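Phosphoribosylamine--glycine ligase (Thermotoga maritima, PDB 1VKZ) catalyses the ATP-dependent joining of glycine to 5-phosphoribosylamine, giving glycinamide ribonucleotide in de novo purine biosynthesis. Local coordinates at residues 346-351 with 366-371; 45-50 with 359-364; 206-211 with 251-256; 201-206 with 264-269; 327-332 with 386-391. All blocks are in the same frame, centred on the assembly; numbering follows the deposited sequence.

From the N terminus, interaction 2 opens first. Its loop 45-50 meets strand residues 359-364 more than 300 residues later and joins the N and C domains. Interactions 4 and 3 both open and close within that span. Interaction 4 runs from 201-206 to 264-269, and interaction 3, from 206-211 to 251-256, lies inside it. The two share Arg206 and tie one sheet and its helix together in the ATP-grasp domain. Interaction 5 opens at 327-332 and closes at 386-391, and it encloses interaction 1, between 346-351 and 366-371. Both cross interaction 2 along the chain. Interactions 1, 2 and 5 all reach one antiparallel sheet, to which C-domain strand 327-334 and its neighbours belong.

Interaction 1. Residues 346-351 with 366-371; sequences KEITLP and GKLVTN
The flat groups here are two peptide carbonyls and one carboxylate. The carbonyl of Lys346 receives Thr370 N in its own plane, with Thr370 N to Lys346 O at 2.8 Å. The carbonyl of Leu368 is approached differently. Ile348 N lies above its plane, 42° out of it, although the N-H points almost straight at the oxygen (171°) and Ile348 N is 3.0 Å from Leu368 O. The Glu347 carboxylate meets the aliphatic part of Lys367, with OE2 of Glu347 3.3 Å from CE of Lys367. Glu347 is extended and crosses the lysine obliquely. The salt bridge itself is long, 3.6 Å from Glu347 OE1 to Lys367 NZ.

Thr370 OG1 sits between its backbone N and carbonyl carbon (chi1 55°). There it accepts a bond from Lys346 N at 3.1 Å, so Thr370 grips Lys346 twice. The apolar side chains gather around Leu368. Ile348 CD1 lies 4.0 Å from Leu368 CG, and Leu350 CD1 lies 3.7 Å from Leu368 CD2. Ile348 also packs on Val361 and Val375, which continue this apolar layer into the sheet.

Strands 356-364 and 367-370 form a beta hairpin at the edge of this antiparallel sheet. Loop 346-351 joins the outer strand through a single isolated beta bridge, Glu347 with Val369.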
# COMPACT_ATOMS: atom_id res chain seq x y z
N LYS A 346 -6.76 1.97 24.61
CA LYS A 346 -5.65 2.03 25.57
C LYS A 346 -4.97 3.39 25.47
O LYS A 346 -4.89 3.95 24.38
CB LYS A 346 -4.66 0.90 25.32
CG LYS A 346 -5.28 -0.53 25.35
CD LYS A 346 -5.47 -1.07 26.79
CE LYS A 346 -6.52 -2.18 26.87
NZ LYS A 346 -7.94 -1.69 26.94
N GLU A 347 -4.49 3.93 26.59
CA GLU A 347 -4.01 5.32 26.63
C GLU A 347 -2.56 5.46 26.14
O GLU A 347 -1.68 4.73 26.57
CB GLU A 347 -4.18 5.92 28.03
CG GLU A 347 -3.92 7.42 28.09
CD GLU A 347 -4.16 8.01 29.46
OE1 GLU A 347 -4.96 7.44 30.23
OE2 GLU A 347 -3.54 9.05 29.77
N ILE A 348 -2.33 6.42 25.25
CA ILE A 348 -1.03 6.61 24.61
C ILE A 348 -0.26 7.78 25.17
O ILE A 348 -0.70 8.92 25.10
CB ILE A 348 -1.22 6.82 23.09
CG1 ILE A 348 -1.96 5.63 22.46
CG2 ILE A 348 0.11 7.06 22.41
CD1 ILE A 348 -2.76 6.03 21.24
N THR A 349 0.91 7.50 25.71
CA THR A 349 1.84 8.55 26.13
C THR A 349 2.85 8.77 25.02
O THR A 349 3.42 7.83 24.47
CB THR A 349 2.50 8.20 27.47
OG1 THR A 349 1.64 8.62 28.54
CG2 THR A 349 3.75 9.04 27.68
N LEU A 350 3.04 10.04 24.68
CA LEU A 350 3.89 10.46 23.57
C LEU A 350 4.99 11.35 24.11
O LEU A 350 4.78 12.09 25.07
CB LEU A 350 3.11 11.28 22.55
CG LEU A 350 2.14 10.62 21.58
CD1 LEU A 350 1.61 11.73 20.69
CD2 LEU A 350 2.78 9.49 20.74
N PRO A 351 6.17 11.30 23.50
CA PRO A 351 7.24 12.24 23.82
C PRO A 351 7.02 13.70 23.40
O PRO A 351 6.07 14.01 22.66
CB PRO A 351 8.44 11.66 23.06
CG PRO A 351 7.86 10.83 21.99
CD PRO A 351 6.60 10.28 22.53
N GLY A 366 -10.43 13.48 26.77
CA GLY A 366 -9.31 14.43 26.73
C GLY A 366 -7.95 13.78 26.54
O GLY A 366 -6.92 14.41 26.74
N LYS A 367 -7.95 12.51 26.15
CA LYS A 367 -6.72 11.75 26.04
C LYS A 367 -6.57 11.14 24.66
O LYS A 367 -7.51 11.09 23.86
CB LYS A 367 -6.68 10.66 27.12
CG LYS A 367 -6.00 11.09 28.39
CD LYS A 367 -6.59 10.44 29.64
CE LYS A 367 -5.90 11.02 30.89
NZ LYS A 367 -6.17 10.26 32.14
N LEU A 368 -5.37 10.68 24.38
CA LEU A 368 -5.08 9.96 23.19
C LEU A 368 -5.23 8.47 23.56
O LEU A 368 -4.72 8.03 24.58
CB LEU A 368 -3.67 10.34 22.74
CG LEU A 368 -3.24 10.00 21.32
CD1 LEU A 368 -4.32 10.34 20.28
CD2 LEU A 368 -1.93 10.73 21.05
N VAL A 369 -5.98 7.74 22.72
CA VAL A 369 -6.25 6.31 22.93
C VAL A 369 -6.07 5.50 21.64
O VAL A 369 -6.22 6.05 20.53
CB VAL A 369 -7.67 6.07 23.51
CG1 VAL A 369 -7.93 7.01 24.70
CG2 VAL A 369 -8.73 6.27 22.47
N THR A 370 -5.71 4.22 21.74
CA THR A 370 -5.57 3.39 20.53
C THR A 370 -6.93 3.15 19.93
O THR A 370 -7.91 3.05 20.66
CB THR A 370 -4.90 2.01 20.80
OG1 THR A 370 -5.61 1.31 21.81
CG2 THR A 370 -3.49 2.16 21.34
N ASN A 371 -6.98 3.02 18.61
CA ASN A 371 -8.24 2.88 17.88
C ASN A 371 -7.96 2.35 16.49
O ASN A 371 -8.28 2.98 15.49
CB ASN A 371 -8.97 4.23 17.82
CG ASN A 371 -10.40 4.11 17.30
OD1 ASN A 371 -11.24 3.46 17.92
ND2 ASN A 371 -10.68 4.76 16.18

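Interaction 2. Residues 45-50 with 359-364; sequences PGNAGT and AGVAEK
Asn47 reaches from the loop after strand 40-43 toward the strand at 359-364. Its CB touches two backbone oxygens, at 3.5 Å from Ala359 O and 3.6 Å from Val361 O. CG sits between the backbone N and the carbonyl carbon (chi1 54°). This crowded position turns the amide back over its own loop. OD1 rests against the methyl CG2 of Val361, but its polar partner is local. It accepts from Gly49 N, with Asn47 OD1 to Gly49 N at 2.9 Å, in the plane of the amide carbonyl. This is an Asx turn. Thr50 N adds a weak bond to the same oxygen. At the other tip, ND2 of Asn47 lies 3.3 Å from Ala359 O, but the angle is too poor for a hydrogen bond. ND2 bonds instead to Ser23 O, and weakly to Phe358 O. Ala359 O accepts from Val361 N across the inverse gamma turn centred on Gly360.

Ala48 carries the apolar half of the contact. Its CB presses on CG of Glu363 at 3.4 Å, alongside the extended glutamate chain. The same CB meets Val361 CG2 at 4.1 Å, and it also reaches Leu368 on the next strand. Val361 CG2 lies close to the backbone N of both Ala48 and Gly49.

No hydrogen bond passes between the two segments. The amide of Asn47 is spent mainly on shaping its own loop and on Ser23. Between 45-50 and 359-364 the contact is therefore van der Waals, and the weak bond from Asn47 ND2 to Phe358 O adds a polar tie to the same strand.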
# COMPACT_ATOMS: atom_id res chain seq x y z
N PRO A 45 -11.62 10.85 7.08
CA PRO A 45 -11.80 11.65 8.30
C PRO A 45 -10.54 11.93 9.12
O PRO A 45 -10.64 12.49 10.19
CB PRO A 45 -12.76 10.78 9.11
CG PRO A 45 -12.35 9.40 8.76
CD PRO A 45 -11.81 9.42 7.36
N GLY A 46 -9.37 11.55 8.64
CA GLY A 46 -8.19 11.63 9.47
C GLY A 46 -8.28 10.85 10.79
O GLY A 46 -9.02 9.86 10.92
N ASN A 47 -7.50 11.32 11.76
CA ASN A 47 -7.46 10.80 13.11
C ASN A 47 -6.89 11.87 14.03
O ASN A 47 -6.59 12.97 13.60
CB ASN A 47 -6.58 9.56 13.11
CG ASN A 47 -5.23 9.82 12.53
OD1 ASN A 47 -4.49 10.67 13.03
ND2 ASN A 47 -4.91 9.12 11.43
N ALA A 48 -6.71 11.57 15.30
CA ALA A 48 -6.33 12.60 16.27
C ALA A 48 -4.91 13.18 16.05
O ALA A 48 -4.58 14.25 16.57
CB ALA A 48 -6.49 12.04 17.74
N GLY A 49 -4.08 12.46 15.32
CA GLY A 49 -2.75 12.91 14.99
C GLY A 49 -2.75 13.86 13.82
O GLY A 49 -1.85 14.69 13.71
N THR A 50 -3.74 13.74 12.94
CA THR A 50 -3.73 14.52 11.69
C THR A 50 -4.15 15.95 11.91
O THR A 50 -3.96 16.81 11.05
CB THR A 50 -4.58 13.83 10.59
OG1 THR A 50 -5.87 13.53 11.07
CG2 THR A 50 -4.04 12.50 10.26
N ALA A 359 -2.10 6.66 13.02
CA ALA A 359 -3.07 5.89 12.25
C ALA A 359 -4.22 5.57 13.18
O ALA A 359 -5.15 6.39 13.33
CB ALA A 359 -2.44 4.62 11.72
N GLY A 360 -4.18 4.41 13.82
CA GLY A 360 -5.25 3.99 14.73
C GLY A 360 -5.21 4.69 16.08
O GLY A 360 -5.01 4.05 17.11
N VAL A 361 -5.43 6.01 16.08
CA VAL A 361 -5.54 6.77 17.33
C VAL A 361 -6.80 7.56 17.35
O VAL A 361 -7.22 8.07 16.31
CB VAL A 361 -4.37 7.75 17.54
CG1 VAL A 361 -3.04 6.98 17.63
CG2 VAL A 361 -4.35 8.84 16.43
N ALA A 362 -7.41 7.66 18.54
CA ALA A 362 -8.61 8.49 18.75
C ALA A 362 -8.48 9.35 19.98
O ALA A 362 -7.57 9.18 20.78
CB ALA A 362 -9.82 7.63 18.86
N GLU A 363 -9.37 10.32 20.11
CA GLU A 363 -9.47 11.15 21.30
C GLU A 363 -10.62 10.62 22.13
O GLU A 363 -11.69 10.34 21.58
CB GLU A 363 -9.75 12.62 20.96
CG GLU A 363 -8.88 13.20 19.84
CD GLU A 363 -9.07 14.71 19.65
OE1 GLU A 363 -10.01 15.29 20.24
OE2 GLU A 363 -8.26 15.33 18.90
N LYS A 364 -10.40 10.45 23.43
CA LYS A 364 -11.45 10.00 24.33
C LYS A 364 -11.12 10.49 25.73
O LYS A 364 -10.02 10.23 26.23
CB LYS A 364 -11.55 8.48 24.32
CG LYS A 364 -12.92 7.92 24.71
CD LYS A 364 -12.81 6.52 25.33
CE LYS A 364 -12.55 6.58 26.85
NZ LYS A 364 -13.73 7.04 27.61

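Interaction 3. Residues 206-211 with 251-256; sequences RNFVIL and LFDKTL
Phe208 points from its strand toward the helix, and its ring is laid over the start of the Phe252 side chain. CG of Phe208 takes the crowded position between the backbone N and carbonyl carbon (chi1 61°). One face of the ring receives CB of Phe252 in a CH-pi contact, 3.7 Å from that CB to the centroid of the Phe208 ring. The two phenyl planes are near parallel, 30° apart, but offset from each other. The rings barely overlap, with the Phe208 and Phe252 centroids 5.2 Å apart.

Asp253 comes to the edge of the Phe208 ring. Its OD1 lies 3.4 Å from CE1 of Phe208, near the ring plane, and the carboxylate stands almost upright to the ring. The carboxylate oxygen thus meets the electron-poor hydrogens of the ring rim. Leu256 crosses obliquely, with its CD1 3.5 Å from CD1 of Phe208. Ile210 reaches the Phe252 ring, its CD1 3.8 Å from CD2 of that ring. An alanine at Phe208 would remove the whole ring and would probably leave Phe252 CB, Leu256 and Asp253 without their main partner on this strand.

Arg206, bent twice along its chain, lays its CD against the backbone of Leu256, while its NH1 forms a salt bridge with Glu260. Strand 207-210 is the outer strand of its sheet and runs roughly antiparallel to residues 251-256 of helix 242-261, at 149°. The helix also covers the next strands inward: Leu256 packs on Val203 of 195-204, and Phe252 on Leu270 and Leu272 of 269-277.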
# COMPACT_ATOMS: atom_id res chain seq x y z
N ARG A 206 0.79 8.39 -19.72
CA ARG A 206 1.95 7.56 -20.04
C ARG A 206 3.23 8.01 -19.36
O ARG A 206 4.22 7.29 -19.38
CB ARG A 206 2.17 7.51 -21.55
CG ARG A 206 1.14 6.67 -22.27
CD ARG A 206 1.44 5.19 -22.28
NE ARG A 206 2.41 4.76 -23.29
CZ ARG A 206 2.18 4.69 -24.59
NH1 ARG A 206 1.00 5.05 -25.07
NH2 ARG A 206 3.13 4.29 -25.43
N ASN A 207 3.20 9.19 -18.75
CA ASN A 207 4.30 9.68 -17.95
C ASN A 207 4.24 9.13 -16.55
O ASN A 207 3.15 9.03 -16.00
CB ASN A 207 4.22 11.18 -17.89
CG ASN A 207 4.15 11.76 -19.25
OD1 ASN A 207 4.86 11.29 -20.14
ND2 ASN A 207 3.27 12.75 -19.46
N PHE A 208 5.39 8.76 -15.99
CA PHE A 208 5.48 8.31 -14.60
C PHE A 208 6.85 8.62 -13.99
O PHE A 208 7.85 8.70 -14.70
CB PHE A 208 5.17 6.81 -14.48
CG PHE A 208 6.13 5.92 -15.23
CD1 PHE A 208 5.94 5.65 -16.57
CD2 PHE A 208 7.21 5.36 -14.61
CE1 PHE A 208 6.82 4.82 -17.27
CE2 PHE A 208 8.10 4.56 -15.32
CZ PHE A 208 7.90 4.29 -16.64
N VAL A 209 6.90 8.76 -12.67
CA VAL A 209 8.18 8.79 -11.96
C VAL A 209 8.14 7.68 -10.96
O VAL A 209 7.14 7.49 -10.27
CB VAL A 209 8.52 10.17 -11.31
CG1 VAL A 209 8.11 11.29 -12.25
CG2 VAL A 209 7.88 10.38 -9.96
N ILE A 210 9.22 6.91 -10.89
CA ILE A 210 9.33 5.83 -9.90
C ILE A 210 9.82 6.40 -8.58
O ILE A 210 10.76 7.16 -8.55
CB ILE A 210 10.26 4.73 -10.40
CG1 ILE A 210 9.66 4.07 -11.64
CG2 ILE A 210 10.43 3.67 -9.31
CD1 ILE A 210 10.47 3.00 -12.22
N LEU A 211 9.16 6.03 -7.50
CA LEU A 211 9.56 6.49 -6.18
C LEU A 211 10.69 5.64 -5.57
O LEU A 211 10.96 4.54 -6.02
CB LEU A 211 8.32 6.52 -5.30
CG LEU A 211 7.34 7.57 -5.82
CD1 LEU A 211 5.98 7.49 -5.12
CD2 LEU A 211 7.95 8.94 -5.64
N LEU A 251 7.99 -2.53 -17.30
CA LEU A 251 6.71 -3.00 -16.76
C LEU A 251 5.70 -1.87 -16.60
O LEU A 251 4.51 -2.04 -16.92
CB LEU A 251 6.90 -3.72 -15.42
CG LEU A 251 7.51 -5.12 -15.49
CD1 LEU A 251 7.76 -5.71 -14.07
CD2 LEU A 251 6.65 -6.05 -16.35
N PHE A 252 6.17 -0.74 -16.09
CA PHE A 252 5.34 0.47 -15.99
C PHE A 252 4.86 0.97 -17.35
O PHE A 252 3.67 1.27 -17.53
CB PHE A 252 6.10 1.57 -15.28
CG PHE A 252 6.02 1.49 -13.80
CD1 PHE A 252 4.81 1.67 -13.16
CD2 PHE A 252 7.15 1.25 -13.04
CE1 PHE A 252 4.74 1.59 -11.78
CE2 PHE A 252 7.08 1.18 -11.67
CZ PHE A 252 5.89 1.35 -11.04
N ASP A 253 5.79 1.04 -18.32
CA ASP A 253 5.43 1.47 -19.66
C ASP A 253 4.37 0.58 -20.29
O ASP A 253 3.43 1.10 -20.90
CB ASP A 253 6.66 1.56 -20.58
CG ASP A 253 7.21 2.99 -20.69
OD1 ASP A 253 6.42 3.96 -20.51
OD2 ASP A 253 8.43 3.21 -20.97
N LYS A 254 4.53 -0.74 -20.19
CA LYS A 254 3.64 -1.65 -20.90
C LYS A 254 2.27 -1.66 -20.23
O LYS A 254 1.26 -1.77 -20.90
CB LYS A 254 4.21 -3.06 -20.99
CG LYS A 254 5.06 -3.38 -22.25
CD LYS A 254 5.52 -4.85 -22.17
CE LYS A 254 5.89 -5.48 -23.53
NZ LYS A 254 7.31 -5.20 -23.96
N THR A 255 2.27 -1.48 -18.91
CA THR A 255 1.04 -1.33 -18.12
C THR A 255 0.29 -0.07 -18.47
O THR A 255 -0.93 -0.08 -18.64
CB THR A 255 1.37 -1.33 -16.63
OG1 THR A 255 1.93 -2.59 -16.26
CG2 THR A 255 0.10 -1.23 -15.78
N LEU A 256 1.00 1.04 -18.58
CA LEU A 256 0.37 2.30 -18.95
C LEU A 256 -0.11 2.34 -20.39
O LEU A 256 -1.18 2.92 -20.68
CB LEU A 256 1.30 3.46 -18.65
CG LEU A 256 1.62 3.51 -17.17
CD1 LEU A 256 2.60 4.62 -16.87
CD2 LEU A 256 0.33 3.64 -16.37

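Interaction 4. Residues 201-206 with 264-269; sequences AVVNGR and YAYRGF
Ala265 brings the chain alongside Gly205 before the pairing starts. Both backbone polar atoms of Tyr266 turn to Gly205, one through water, one directly. Its N donates to a water, 3.2 Å from Tyr266 N, and that water gives a weak bond to Gly205 O. Its O accepts from Gly205 N, 2.6 Å from Tyr266 O and nearly along the C=O axis. The Tyr266 side chain leaves with CG anti to the backbone N (chi1 -165°) and crosses Val203 at about a right angle. CD1 of the ring lies 3.4 Å from CG1 of Val203. The hydroxyl then donates to the backbone of its own segment, with Tyr266 OH only 2.4 Å from Phe269 O. A valine at Tyr266 would lose the ring and hydroxyl and would probably leave Val203 less covered and the corner at Gly268 less firmly held.

Arg267 lies beside Asn204, pointing the same way. OD1 of Asn204 sits at the edge of the guanidinium, with the amide turned 89° from it, while NH2 of Arg267 bonds to Tyr314 O. Gly268, where the chain turns a corner, forms the hydrogen-bonded pair with Val203. Val203 N is 2.8 Å from Gly268 O, and Gly268 N is 3.0 Å from Val203 O. Phe269 CA makes a CA-H...O contact with Ala201 O at 3.1 Å, and its ring lies beside Val202 and meets Phe94 edge to face.

The antiparallel pairing joins 195-204 and 269-277, central strands of a four-stranded ATP-grasp sheet. The Tyr266 side chain lies about 7 Å from that of Asn287, a predicted magnesium ligand.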
# COMPACT_ATOMS: atom_id res chain seq x y z
N ALA A 201 4.90 4.31 -8.40
CA ALA A 201 5.10 5.47 -9.24
C ALA A 201 3.95 6.47 -9.13
O ALA A 201 2.77 6.11 -8.91
CB ALA A 201 5.32 5.03 -10.66
N VAL A 202 4.31 7.74 -9.31
CA VAL A 202 3.36 8.81 -9.60
C VAL A 202 3.22 8.81 -11.10
O VAL A 202 4.21 8.77 -11.82
CB VAL A 202 3.82 10.20 -9.10
CG1 VAL A 202 2.69 11.17 -9.15
CG2 VAL A 202 4.35 10.13 -7.67
N VAL A 203 1.98 8.87 -11.55
CA VAL A 203 1.60 8.58 -12.92
C VAL A 203 0.60 9.63 -13.46
O VAL A 203 -0.32 10.06 -12.76
CB VAL A 203 0.94 7.20 -13.03
CG1 VAL A 203 0.43 6.98 -14.45
CG2 VAL A 203 1.91 6.09 -12.62
N ASN A 204 0.82 10.03 -14.72
CA ASN A 204 -0.12 10.86 -15.52
C ASN A 204 -0.10 10.32 -16.91
O ASN A 204 0.84 10.57 -17.66
CB ASN A 204 0.28 12.35 -15.54
CG ASN A 204 -0.63 13.22 -16.45
OD1 ASN A 204 -1.82 12.94 -16.67
ND2 ASN A 204 -0.05 14.30 -16.97
N GLY A 205 -1.13 9.56 -17.26
CA GLY A 205 -1.26 8.96 -18.56
C GLY A 205 -0.09 8.05 -18.78
O GLY A 205 0.02 7.06 -18.06
N ARG A 206 0.79 8.39 -19.72
CA ARG A 206 1.95 7.56 -20.04
C ARG A 206 3.23 8.01 -19.36
O ARG A 206 4.22 7.29 -19.38
CB ARG A 206 2.17 7.51 -21.55
CG ARG A 206 1.14 6.67 -22.27
CD ARG A 206 1.44 5.19 -22.28
NE ARG A 206 2.41 4.76 -23.29
CZ ARG A 206 2.18 4.69 -24.59
NH1 ARG A 206 1.00 5.05 -25.07
NH2 ARG A 206 3.13 4.29 -25.43
N TYR A 264 -8.52 4.45 -21.65
CA TYR A 264 -8.52 5.18 -20.39
C TYR A 264 -7.16 5.78 -20.18
O TYR A 264 -6.23 5.43 -20.90
CB TYR A 264 -8.87 4.20 -19.28
CG TYR A 264 -10.22 3.59 -19.55
CD1 TYR A 264 -11.36 4.32 -19.31
CD2 TYR A 264 -10.35 2.32 -20.08
CE1 TYR A 264 -12.61 3.80 -19.58
CE2 TYR A 264 -11.61 1.78 -20.35
CZ TYR A 264 -12.74 2.54 -20.09
OH TYR A 264 -14.02 2.08 -20.34
N ALA A 265 -7.05 6.70 -19.22
CA ALA A 265 -5.77 7.31 -18.87
C ALA A 265 -5.57 7.17 -17.38
O ALA A 265 -6.42 7.52 -16.61
CB ALA A 265 -5.73 8.78 -19.25
N TYR A 266 -4.41 6.66 -16.99
CA TYR A 266 -4.10 6.44 -15.58
C TYR A 266 -3.57 7.71 -15.01
O TYR A 266 -2.61 8.27 -15.52
CB TYR A 266 -3.07 5.35 -15.42
CG TYR A 266 -2.97 4.84 -14.03
CD1 TYR A 266 -2.38 5.59 -13.01
CD2 TYR A 266 -3.41 3.58 -13.72
CE1 TYR A 266 -2.27 5.08 -11.71
CE2 TYR A 266 -3.31 3.08 -12.44
CZ TYR A 266 -2.74 3.84 -11.45
OH TYR A 266 -2.67 3.31 -10.21
N ARG A 267 -4.21 8.15 -13.93
CA ARG A 267 -3.81 9.33 -13.19
C ARG A 267 -3.72 8.87 -11.77
O ARG A 267 -4.65 8.24 -11.27
CB ARG A 267 -4.90 10.40 -13.29
CG ARG A 267 -5.47 10.62 -14.70
CD ARG A 267 -5.99 12.03 -14.94
NE ARG A 267 -4.87 12.95 -14.83
CZ ARG A 267 -4.71 13.90 -13.92
NH1 ARG A 267 -5.62 14.16 -12.99
NH2 ARG A 267 -3.62 14.62 -13.96
N GLY A 268 -2.62 9.18 -11.10
CA GLY A 268 -2.49 8.87 -9.68
C GLY A 268 -1.23 8.13 -9.32
O GLY A 268 -0.17 8.44 -9.81
N PHE A 269 -1.35 7.16 -8.44
CA PHE A 269 -0.22 6.40 -7.97
C PHE A 269 -0.43 4.98 -8.44
O PHE A 269 -1.55 4.45 -8.36
CB PHE A 269 -0.13 6.41 -6.44
CG PHE A 269 -0.13 7.77 -5.85
CD1 PHE A 269 1.01 8.49 -5.80
CD2 PHE A 269 -1.29 8.34 -5.39
CE1 PHE A 269 1.02 9.72 -5.29
CE2 PHE A 269 -1.29 9.57 -4.90
CZ PHE A 269 -0.13 10.27 -4.84
O HOH W 1 -2.32 5.84 -19.24

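Interaction 5. Residues 327-332 with 386-391; sequences FAVDVV and EEARRK
Apolar contact carries this pairing of a strand with a helix, and Ala388 is its centre. CB of Ala388 points at the strand and meets CG2 of Val329 at 3.7 Å. The same methyl lies 4.0 Å from CB of Phe327, whose ring leads away from the helix and packs on Pro237. Val329 has CG1 anti to its backbone N (chi1 171°), which leaves CG2 on the side of the helix.

Side chains also meet backbone. Ala388 CB rests 3.5 Å from Phe327 O. Val329 CB lies 3.6 Å from Ala388 O, and its CG2 is 3.6 Å from Arg389 N. The small Ala388 is consistent with the close approach, 7.0 Å between the axes of 327-332 and 386-391. No hydrogen bond joins the two segments.

The arrangement is a helix laid on one face of an antiparallel sheet, its axis 32° from the strand. Helix 385-398 directly follows strand 374-382, the neighbour of 327-334, and so folds back over the sheet in the C domain. Val329 also packs on Ala392, one turn further along. Ala328 and Asp330 point to the other face, where helix 294-301 lies, and Asp330 OD2 bonds to His377 ND1.

One salt bridge lies within the helix. Lys391 NZ meets Glu387 OE2 at 3.0 Å, on the anti lone pair, and NZ also reaches out to Thr381 O near the end of strand 374-382.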
# COMPACT_ATOMS: atom_id res chain seq x y z
N PHE A 327 18.35 8.21 4.78
CA PHE A 327 17.60 6.99 4.99
C PHE A 327 16.46 7.24 5.96
O PHE A 327 16.58 8.02 6.89
CB PHE A 327 18.52 5.91 5.55
CG PHE A 327 19.58 5.44 4.59
CD1 PHE A 327 20.81 6.08 4.52
CD2 PHE A 327 19.38 4.33 3.80
CE1 PHE A 327 21.81 5.63 3.66
CE2 PHE A 327 20.37 3.88 2.91
CZ PHE A 327 21.57 4.53 2.85
N ALA A 328 15.35 6.56 5.74
CA ALA A 328 14.21 6.60 6.65
C ALA A 328 13.86 5.18 7.15
O ALA A 328 13.97 4.20 6.40
CB ALA A 328 13.02 7.26 5.96
N VAL A 329 13.52 5.07 8.44
CA VAL A 329 13.07 3.83 9.02
C VAL A 329 11.72 4.11 9.66
O VAL A 329 11.54 5.10 10.38
CB VAL A 329 14.09 3.25 10.07
CG1 VAL A 329 13.52 2.06 10.84
CG2 VAL A 329 15.36 2.79 9.38
N ASP A 330 10.77 3.22 9.39
CA ASP A 330 9.46 3.27 10.03
C ASP A 330 9.36 2.06 10.96
O ASP A 330 9.40 0.94 10.48
CB ASP A 330 8.40 3.21 8.92
CG ASP A 330 6.97 3.31 9.44
OD1 ASP A 330 6.74 3.36 10.68
OD2 ASP A 330 6.00 3.36 8.63
N VAL A 331 9.27 2.29 12.27
CA VAL A 331 8.91 1.24 13.18
C VAL A 331 7.44 1.45 13.51
O VAL A 331 7.07 2.46 14.09
CB VAL A 331 9.77 1.20 14.51
CG1 VAL A 331 9.16 0.23 15.54
CG2 VAL A 331 11.20 0.81 14.25
N VAL A 332 6.62 0.47 13.13
CA VAL A 332 5.22 0.50 13.40
C VAL A 332 4.98 -0.03 14.83
O VAL A 332 5.42 -1.15 15.16
CB VAL A 332 4.42 -0.34 12.36
CG1 VAL A 332 2.91 -0.21 12.61
CG2 VAL A 332 4.74 0.08 10.93
N GLU A 386 21.73 2.65 9.67
CA GLU A 386 21.84 2.40 11.10
C GLU A 386 21.48 3.64 11.91
O GLU A 386 20.92 3.52 13.01
CB GLU A 386 23.24 1.87 11.46
N GLU A 387 21.77 4.83 11.38
CA GLU A 387 21.44 6.06 12.09
C GLU A 387 19.94 6.19 12.17
O GLU A 387 19.37 6.37 13.25
CB GLU A 387 22.03 7.29 11.39
CG GLU A 387 21.77 8.61 12.13
CD GLU A 387 22.50 9.81 11.53
OE1 GLU A 387 23.60 9.62 10.94
OE2 GLU A 387 21.98 10.96 11.68
N ALA A 388 19.31 6.09 11.00
CA ALA A 388 17.86 6.01 10.85
C ALA A 388 17.20 4.93 11.75
O ALA A 388 16.16 5.17 12.37
CB ALA A 388 17.52 5.75 9.41
N ARG A 389 17.82 3.76 11.83
CA ARG A 389 17.30 2.68 12.67
C ARG A 389 17.28 3.04 14.17
O ARG A 389 16.25 2.94 14.82
CB ARG A 389 18.08 1.39 12.44
CG ARG A 389 17.41 0.13 12.98
CD ARG A 389 18.31 -1.09 12.98
NE ARG A 389 19.30 -1.06 14.06
CZ ARG A 389 19.34 -1.90 15.11
NH1 ARG A 389 18.44 -2.87 15.27
NH2 ARG A 389 20.31 -1.76 16.02
N ARG A 390 18.42 3.46 14.71
CA ARG A 390 18.47 3.83 16.13
C ARG A 390 17.47 4.96 16.45
O ARG A 390 16.72 4.88 17.41
CB ARG A 390 19.89 4.21 16.54
N LYS A 391 17.44 6.01 15.64
CA LYS A 391 16.52 7.11 15.92
C LYS A 391 15.06 6.61 16.00
O LYS A 391 14.34 6.91 16.96
CB LYS A 391 16.67 8.25 14.92
CG LYS A 391 17.98 9.03 15.06
CD LYS A 391 17.88 10.41 14.37
CE LYS A 391 19.26 11.03 14.05
NZ LYS A 391 19.26 11.78 12.75